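Uncharacterized conserved protein YjbQ/UPF0047 family, ortholog yugU B.subtilis (Clostridium acetobutylicum, PDB 1VMH) is of unknown function, a member of the YjbQ/UPF0047 family that forms a three-chain assembly and carries a bound sodium ion. Local coordinates at residues D27-I32 and R73-N78; I63-D68 and G121-I126. One frame throughout, in Å; residues are numbered along the deposited sequence.

Interaction 1: residues D27-I32 and R73-N78; sequences DQFIDI and RDILVN
Phe29 and Leu76 carry this contact, in which strand 28-31, within this chain an edge strand of a three-stranded antiparallel sheet in the YjbQ-like fold, packs against helix 69-82. The axes of strand 28-31 and helix segment 73-78 run closer to antiparallel than to perpendicular (146°) and come no closer than 9.1 Å, a gap filled by side chains. No direct hydrogen bond crosses it.

The tight part is apolar. Leu76 CD2 approaches the CD1-CE1 side of the Phe29 ring obliquely, 3.6 Å from Phe29 CE1, and the two side chains run antiparallel past one another. Ile75 takes the far end of the same ring: its CG2 lies 3.8 Å from Phe29 CZ, with the Ile75 side chain roughly perpendicular to that of Phe29. CG2 of Ile75 is anti to the backbone N, which sets this branch against the ring, while Ile75 CD1 comes within 4.2 Å of Phe29 CE2. Tyr127 of strand 124-130 also meets the Phe29 ring, and Leu76 touches Phe131 as well. The other methyl of Leu76, CD1, rests 3.9 Å from Gln28 N.

Towards Asp27 the packing gives way to water. Asp27 CG is flanked by its own backbone N and C (chi1 60°), and OD2 of Asp27 rests against Leu76 CB (3.8 Å). This is van der Waals contact to an aliphatic carbon. Arg73, which points away from the strand, makes a salt bridge to Asp88 of the second subunit, and Asp74 a hydrogen bond to Ser96 of that subunit. The polar link across the loose end is one water, which donates to Asp27 OD2 at 2.8 Å and to Leu76 O at 2.8 Å.

Interaction 2: residues I63-D68 and G121-I126; sequences INENAD and GTWQGI
Asn64 and Gly125 form the hydrogen-bonded pair of an antiparallel bridge between strands 59-65 and 124-130. Asn64 N donates to Gly125 O (3.0 Å), and Gly125 N returns a nearly straight bond to Asn64 O (2.9 Å, 175° at the hydrogen). Ile63-Ile126 and Glu65-Gln124 are the flanking non-hydrogen-bonded pairs. Beyond them Asn66 N reaches Trp123 O at 3.0 Å from well above the carbonyl plane, a more bent bond (143°) where the type II turn 121-124 feeds into its strand. Glu65 CA adds a CA-H...O contact to Trp123 O.

Apolar contacts divide between the two ends. On the sheet face of Ile63 and Gln124, the CG2 branch of Ile63 presses on Gln124 CG at 3.3 Å, a tight approach. At the turn, Ala67 CB sits over one face of the Trp123 indole, offset toward the rim and 3.5 Å from Trp123 CE3.

A polar group in van der Waals contact is the Glu65 carboxylate: its OE2 lies 3.8 Å from Trp123 CB, its plane 38° from that of the ring. Side-chain oxygens also accept from backbone N-H groups within each segment. Asn64 OD1 accepts from Glu65 N on an in-plane lone pair, Ala67 N bonds to Glu65 OE2, and Gln124 OE1 takes Gly121 N at 2.8 Å. A water joins Ile63 O to Gln124 NE2, which also reaches Cys54 O of the second subunit, while Asn64 ND2 bonds to His99 O and Ser103 OG of that subunit. The buried amides of Asn64 and Gln124 thus serve two purposes, fixing local backbone with their oxygens and tying the strand pair to the neighbouring chain with their nitrogens.

Strand 124-130 connects the two contacts: it lies between strands 28-31 and 59-65 in one antiparallel sheet, so interaction 1 covers an outer strand and interaction 2 joins the central strand to the other outer one. Their centres are about 12 Å apart. They meet directly where Ile32 N lies 2.8 Å from Ile126 O, a probable hydrogen bond, and where Ile75 CD1 packs 4.0 Å from Asn64 ND2. Helix 69-82 follows strand 59-65 in the chain. Both contacts touch the second subunit, and the side chains of Ile75 and Asn64 are each about 11 Å from the bound sodium ion, too far to coordinate it.

Interaction 1: residues D27-I32 and R73-N78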
ATOM      1  N   ASP A  27      -3.070  15.503 -12.919  1.00 15.93           N
ATOM      2  CA  ASP A  27      -2.674  14.928 -11.635  1.00 17.49           C
ATOM      3  C   ASP A  27      -2.849  15.926 -10.501  1.00 15.31           C
ATOM      4  O   ASP A  27      -2.646  17.132 -10.679  1.00 16.87           O
ATOM      5  CB  ASP A  27      -1.286  14.268 -11.662  1.00 18.77           C
ATOM      6  CG  ASP A  27      -0.167  15.201 -12.030  1.00 22.31           C
ATOM      7  OD1 ASP A  27      -0.389  16.414 -12.236  1.00 24.51           O
ATOM      8  OD2 ASP A  27       0.983  14.706 -12.122  1.00 22.44           O
ATOM      9  N   GLN A  28      -3.232  15.414  -9.328  1.00 15.07           N
ATOM     10  CA  GLN A  28      -3.603  16.286  -8.233  1.00 15.36           C
ATOM     11  C   GLN A  28      -3.664  15.515  -6.920  1.00 15.13           C
ATOM     12  O   GLN A  28      -4.131  14.379  -6.909  1.00 15.79           O
ATOM     13  CB  GLN A  28      -4.986  16.883  -8.521  1.00 16.81           C
ATOM     14  CG  GLN A  28      -5.409  18.036  -7.633  1.00 17.25           C
ATOM     15  CD  GLN A  28      -6.770  18.564  -7.957  1.00 17.66           C
ATOM     16  OE1 GLN A  28      -7.370  18.159  -8.929  1.00 20.13           O
ATOM     17  NE2 GLN A  28      -7.271  19.491  -7.143  1.00 22.46           N
ATOM     18  N   PHE A  29      -3.171  16.113  -5.843  1.00 14.60           N
ATOM     19  CA  PHE A  29      -3.369  15.591  -4.492  1.00 15.22           C
ATOM     20  C   PHE A  29      -4.472  16.443  -3.869  1.00 15.10           C
ATOM     21  O   PHE A  29      -4.357  17.684  -3.814  1.00 17.59           O
ATOM     22  CB  PHE A  29      -2.126  15.708  -3.614  1.00 16.56           C
ATOM     23  CG  PHE A  29      -1.190  14.544  -3.687  1.00 18.69           C
ATOM     24  CD1 PHE A  29      -0.922  13.880  -4.883  1.00 22.32           C
ATOM     25  CD2 PHE A  29      -0.538  14.116  -2.528  1.00 16.61           C
ATOM     26  CE1 PHE A  29      -0.024  12.778  -4.898  1.00 22.22           C
ATOM     27  CE2 PHE A  29       0.360  13.084  -2.563  1.00 18.98           C
ATOM     28  CZ  PHE A  29       0.616  12.417  -3.721  1.00 21.44           C
ATOM     29  N   ILE A  30      -5.517  15.813  -3.389  1.00 14.39           N
ATOM     30  CA  ILE A  30      -6.626  16.499  -2.712  1.00 14.34           C
ATOM     31  C   ILE A  30      -6.664  16.024  -1.249  1.00 13.21           C
ATOM     32  O   ILE A  30      -6.785  14.821  -0.966  1.00 13.01           O
ATOM     33  CB  ILE A  30      -7.982  16.222  -3.404  1.00 13.92           C
ATOM     34  CG1 ILE A  30      -7.931  16.717  -4.865  1.00 16.68           C
ATOM     35  CG2 ILE A  30      -9.094  16.900  -2.611  1.00 16.16           C
ATOM     36  CD1 ILE A  30      -7.571  15.656  -5.867  1.00 30.33           C
ATOM     37  N   ASP A  31      -6.545  16.967  -0.306  1.00 13.42           N
ATOM     38  CA  ASP A  31      -6.515  16.637   1.116  1.00 12.71           C
ATOM     39  C   ASP A  31      -7.936  16.376   1.600  1.00 13.78           C
ATOM     40  O   ASP A  31      -8.743  17.299   1.685  1.00 14.38           O
ATOM     41  CB  ASP A  31      -5.916  17.804   1.906  1.00 14.49           C
ATOM     42  CG  ASP A  31      -5.709  17.473   3.365  1.00 18.51           C
ATOM     43  OD1 ASP A  31      -6.381  16.589   3.901  1.00 16.87           O
ATOM     44  OD2 ASP A  31      -4.906  18.176   4.011  1.00 18.89           O
ATOM     45  N   ILE A  32      -8.232  15.112   1.875  1.00 12.80           N
ATOM     46  CA  ILE A  32      -9.548  14.678   2.303  1.00 12.77           C
ATOM     47  C   ILE A  32      -9.614  14.348   3.780  1.00 12.51           C
ATOM     48  O   ILE A  32     -10.588  13.751   4.262  1.00 13.13           O
ATOM     49  CB  ILE A  32     -10.061  13.489   1.459  1.00 13.62           C
ATOM     50  CG1 ILE A  32      -9.094  12.290   1.490  1.00 11.74           C
ATOM     51  CG2 ILE A  32     -10.243  13.972   0.026  1.00 14.02           C
ATOM     52  CD1 ILE A  32      -9.669  11.006   0.902  1.00 14.06           C
ATOM     53  N   ARG A  73       3.916  18.641  -4.874  1.00 15.30           N
ATOM     54  CA  ARG A  73       4.435  18.879  -6.201  1.00 13.97           C
ATOM     55  C   ARG A  73       5.619  17.962  -6.540  1.00 15.01           C
ATOM     56  O   ARG A  73       5.663  17.339  -7.602  1.00 14.27           O
ATOM     57  CB  ARG A  73       4.816  20.348  -6.389  1.00 16.12           C
ATOM     58  CG  ARG A  73       5.553  20.650  -7.689  1.00 14.15           C
ATOM     59  CD  ARG A  73       7.073  20.593  -7.523  1.00 14.45           C
ATOM     60  NE  ARG A  73       7.757  20.914  -8.793  1.00 16.35           N
ATOM     61  CZ  ARG A  73       8.925  20.416  -9.184  1.00 13.59           C
ATOM     62  NH1 ARG A  73       9.609  19.564  -8.435  1.00 14.78           N
ATOM     63  NH2 ARG A  73       9.431  20.790 -10.354  1.00 18.27           N
ATOM     64  N   ASP A  74       6.562  17.839  -5.606  1.00 13.99           N
ATOM     65  CA  ASP A  74       7.699  16.948  -5.807  1.00 13.41           C
ATOM     66  C   ASP A  74       7.282  15.506  -6.052  1.00 14.84           C
ATOM     67  O   ASP A  74       7.858  14.821  -6.887  1.00 14.66           O
ATOM     68  CB  ASP A  74       8.662  17.039  -4.617  1.00 14.45           C
ATOM     69  CG  ASP A  74       9.450  18.351  -4.594  1.00 17.14           C
ATOM     70  OD1 ASP A  74       9.391  19.128  -5.594  1.00 13.81           O
ATOM     71  OD2 ASP A  74      10.131  18.598  -3.576  1.00 13.89           O
ATOM     72  N   ILE A  75       6.273  15.036  -5.340  1.00 14.37           N
ATOM     73  CA  ILE A  75       5.820  13.663  -5.529  1.00 13.41           C
ATOM     74  C   ILE A  75       5.197  13.480  -6.908  1.00 14.63           C
ATOM     75  O   ILE A  75       5.557  12.570  -7.641  1.00 14.33           O
ATOM     76  CB  ILE A  75       4.807  13.245  -4.453  1.00 14.44           C
ATOM     77  CG1 ILE A  75       5.461  13.240  -3.060  1.00 14.65           C
ATOM     78  CG2 ILE A  75       4.252  11.837  -4.723  1.00 16.17           C
ATOM     79  CD1 ILE A  75       4.495  13.071  -1.889  1.00 17.45           C
ATOM     80  N   LEU A  76       4.271  14.358  -7.264  1.00 14.32           N
ATOM     81  CA  LEU A  76       3.612  14.261  -8.561  1.00 14.71           C
ATOM     82  C   LEU A  76       4.612  14.368  -9.703  1.00 14.55           C
ATOM     83  O   LEU A  76       4.593  13.572 -10.634  1.00 16.45           O
ATOM     84  CB  LEU A  76       2.521  15.340  -8.698  1.00 16.06           C
ATOM     85  CG  LEU A  76       1.297  15.106  -7.830  1.00 15.00           C
ATOM     86  CD1 LEU A  76       0.324  16.277  -7.873  1.00 18.04           C
ATOM     87  CD2 LEU A  76       0.596  13.849  -8.255  1.00 16.38           C
ATOM     88  N   VAL A  77       5.481  15.350  -9.624  1.00 16.05           N
ATOM     89  CA  VAL A  77       6.433  15.596 -10.676  1.00 14.00           C
ATOM     90  C   VAL A  77       7.378  14.425 -10.841  1.00 13.75           C
ATOM     91  O   VAL A  77       7.697  14.017 -11.948  1.00 17.22           O
ATOM     92  CB  VAL A  77       7.236  16.911 -10.409  1.00 16.08           C
ATOM     93  CG1 VAL A  77       8.537  16.997 -11.246  1.00 16.67           C
ATOM     94  CG2 VAL A  77       6.371  18.142 -10.660  1.00 16.40           C
ATOM     95  N   ASN A  78       7.824  13.854  -9.731  1.00 12.75           N
ATOM     96  CA  ASN A  78       8.800  12.777  -9.811  1.00 14.16           C
ATOM     97  C   ASN A  78       8.167  11.424 -10.153  1.00 16.55           C
ATOM     98  O   ASN A  78       8.784  10.622 -10.858  1.00 16.12           O
ATOM     99  CB  ASN A  78       9.718  12.768  -8.594  1.00 15.82           C
ATOM    100  CG  ASN A  78      10.742  13.889  -8.664  1.00 18.21           C
ATOM    101  OD1 ASN A  78      11.781  13.761  -9.348  1.00 17.90           O
ATOM    102  ND2 ASN A  78      10.422  15.021  -8.048  1.00 16.39           N
TER
HETATM  103  O   HOH W   1       2.167  12.334 -11.279  1.00 18.92           O

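Interaction 2: residues I63-D68 and G121-I126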
ATOM      1  N   ILE A  63      -1.091   8.790   2.338  1.00 13.08           N
ATOM      2  CA  ILE A  63      -1.011   9.657   3.559  1.00 12.33           C
ATOM      3  C   ILE A  63       0.353  10.290   3.508  1.00 13.07           C
ATOM      4  O   ILE A  63       1.343   9.567   3.371  1.00 14.22           O
ATOM      5  CB  ILE A  63      -1.239   8.824   4.828  1.00 14.14           C
ATOM      6  CG1 ILE A  63      -2.667   8.234   4.814  1.00 14.32           C
ATOM      7  CG2 ILE A  63      -1.001   9.627   6.088  1.00 14.84           C
ATOM      8  CD1 ILE A  63      -3.101   7.399   6.013  1.00 16.48           C
ATOM      9  N   ASN A  64       0.437  11.607   3.612  1.00 12.17           N
ATOM     10  CA  ASN A  64       1.735  12.240   3.487  1.00 13.58           C
ATOM     11  C   ASN A  64       1.642  13.656   4.036  1.00 13.91           C
ATOM     12  O   ASN A  64       0.639  14.040   4.637  1.00 13.51           O
ATOM     13  CB  ASN A  64       2.290  12.145   2.052  1.00 16.13           C
ATOM     14  CG  ASN A  64       3.808  11.995   2.014  1.00 13.74           C
ATOM     15  OD1 ASN A  64       4.519  12.862   2.521  1.00 13.86           O
ATOM     16  ND2 ASN A  64       4.304  10.885   1.442  1.00 16.19           N
ATOM     17  N   GLU A  65       2.716  14.421   3.858  1.00 12.84           N
ATOM     18  CA  GLU A  65       2.817  15.813   4.316  1.00 14.75           C
ATOM     19  C   GLU A  65       1.645  16.648   3.828  1.00 15.43           C
ATOM     20  O   GLU A  65       1.373  16.674   2.620  1.00 15.39           O
ATOM     21  CB  GLU A  65       4.110  16.400   3.758  1.00 16.24           C
ATOM     22  CG  GLU A  65       4.239  17.916   3.814  1.00 19.00           C
ATOM     23  CD  GLU A  65       4.448  18.422   5.211  1.00 17.87           C
ATOM     24  OE1 GLU A  65       5.248  17.819   5.958  1.00 18.31           O
ATOM     25  OE2 GLU A  65       3.799  19.411   5.584  1.00 17.54           O
ATOM     26  N   ASN A  66       1.022  17.385   4.751  1.00 14.31           N
ATOM     27  CA  ASN A  66      -0.169  18.147   4.413  1.00 13.21           C
ATOM     28  C   ASN A  66      -0.068  19.636   4.617  1.00 13.79           C
ATOM     29  O   ASN A  66      -1.095  20.319   4.565  1.00 14.22           O
ATOM     30  CB  ASN A  66      -1.367  17.600   5.241  1.00 15.13           C
ATOM     31  CG  ASN A  66      -1.229  17.905   6.713  1.00 14.80           C
ATOM     32  OD1 ASN A  66      -0.212  18.448   7.135  1.00 20.05           O
ATOM     33  ND2 ASN A  66      -2.292  17.627   7.510  1.00 23.58           N
ATOM     34  N   ALA A  67       1.130  20.158   4.839  1.00 13.53           N
ATOM     35  CA  ALA A  67       1.295  21.590   5.045  1.00 14.94           C
ATOM     36  C   ALA A  67       2.433  22.206   4.217  1.00 13.19           C
ATOM     37  O   ALA A  67       2.908  23.284   4.549  1.00 16.80           O
ATOM     38  CB  ALA A  67       1.498  21.864   6.509  1.00 17.69           C
ATOM     39  N   ASP A  68       2.854  21.542   3.148  1.00 13.82           N
ATOM     40  CA  ASP A  68       3.839  22.122   2.220  1.00 15.59           C
ATOM     41  C   ASP A  68       3.525  21.692   0.808  1.00 15.42           C
ATOM     42  O   ASP A  68       3.792  20.541   0.411  1.00 14.83           O
ATOM     43  CB  ASP A  68       5.280  21.727   2.549  1.00 18.39           C
ATOM     44  CG  ASP A  68       6.298  22.440   1.627  1.00 22.65           C
ATOM     45  OD1 ASP A  68       5.899  23.287   0.789  1.00 26.94           O
ATOM     46  OD2 ASP A  68       7.502  22.162   1.758  1.00 28.47           O
ATOM     47  N   GLY A 121       0.093  11.677  12.591  1.00 13.61           N
ATOM     48  CA  GLY A 121       1.293  12.360  13.028  1.00 14.41           C
ATOM     49  C   GLY A 121       1.309  13.834  12.657  1.00 15.42           C
ATOM     50  O   GLY A 121       0.344  14.368  12.125  1.00 16.07           O
ATOM     51  N   THR A 122       2.436  14.481  12.960  1.00 18.80           N
ATOM     52  CA  THR A 122       2.600  15.891  12.726  1.00 18.59           C
ATOM     53  C   THR A 122       2.587  16.171  11.224  1.00 15.19           C
ATOM     54  O   THR A 122       3.374  15.596  10.449  1.00 17.95           O
ATOM     55  CB  THR A 122       3.923  16.388  13.321  1.00 20.86           C
ATOM     56  OG1 THR A 122       3.981  16.061  14.722  1.00 25.39           O
ATOM     57  CG2 THR A 122       4.020  17.891  13.186  1.00 26.59           C
ATOM     58  N   TRP A 123       1.657  17.045  10.839  1.00 14.84           N
ATOM     59  CA  TRP A 123       1.464  17.412   9.446  1.00 13.72           C
ATOM     60  C   TRP A 123       1.287  16.190   8.520  1.00 13.31           C
ATOM     61  O   TRP A 123       1.819  16.173   7.415  1.00 14.34           O
ATOM     62  CB  TRP A 123       2.629  18.342   8.984  1.00 14.72           C
ATOM     63  CG  TRP A 123       2.747  19.638   9.797  1.00 15.75           C
ATOM     64  CD1 TRP A 123       3.814  20.071  10.526  1.00 21.86           C
ATOM     65  CD2 TRP A 123       1.703  20.585  10.021  1.00 15.93           C
ATOM     66  NE1 TRP A 123       3.512  21.264  11.151  1.00 19.11           N
ATOM     67  CE2 TRP A 123       2.225  21.606  10.853  1.00 16.10           C
ATOM     68  CE3 TRP A 123       0.373  20.696   9.558  1.00 16.83           C
ATOM     69  CZ2 TRP A 123       1.463  22.706  11.251  1.00 21.81           C
ATOM     70  CZ3 TRP A 123      -0.383  21.809   9.958  1.00 22.72           C
ATOM     71  CH2 TRP A 123       0.168  22.789  10.792  1.00 19.69           C
ATOM     72  N   GLN A 124       0.573  15.181   9.023  1.00 13.71           N
ATOM     73  CA  GLN A 124       0.257  14.020   8.281  1.00 11.72           C
ATOM     74  C   GLN A 124      -1.223  14.065   7.910  1.00 12.66           C
ATOM     75  O   GLN A 124      -2.091  14.078   8.740  1.00 14.82           O
ATOM     76  CB  GLN A 124       0.601  12.785   9.111  1.00 14.67           C
ATOM     77  CG  GLN A 124       0.486  11.527   8.345  1.00 15.06           C
ATOM     78  CD  GLN A 124       0.827  10.301   9.169  1.00 13.86           C
ATOM     79  OE1 GLN A 124       0.365  10.133  10.317  1.00 13.72           O
ATOM     80  NE2 GLN A 124       1.556   9.376   8.549  1.00 13.98           N
ATOM     81  N   GLY A 125      -1.507  14.062   6.607  1.00 12.41           N
ATOM     82  CA  GLY A 125      -2.878  14.123   6.063  1.00 13.01           C
ATOM     83  C   GLY A 125      -3.165  13.029   5.084  1.00 12.30           C
ATOM     84  O   GLY A 125      -2.260  12.384   4.591  1.00 13.44           O
ATOM     85  N   ILE A 126      -4.457  12.838   4.834  1.00 12.86           N
ATOM     86  CA  ILE A 126      -4.980  11.778   3.974  1.00 12.91           C
ATOM     87  C   ILE A 126      -5.343  12.410   2.653  1.00 13.95           C
ATOM     88  O   ILE A 126      -6.064  13.427   2.632  1.00 13.36           O
ATOM     89  CB  ILE A 126      -6.216  11.131   4.564  1.00 14.59           C
ATOM     90  CG1 ILE A 126      -5.974  10.588   5.977  1.00 15.89           C
ATOM     91  CG2 ILE A 126      -6.676  10.013   3.626  1.00 14.71           C
ATOM     92  CD1 ILE A 126      -7.250  10.462   6.803  1.00 18.55           C
TER
HETATM   93  O   HOH W   2       2.783   9.425   5.891  1.00 13.40           O
HETATM   94  O   HOH W   3       4.893  15.899   7.659  1.00 21.86           O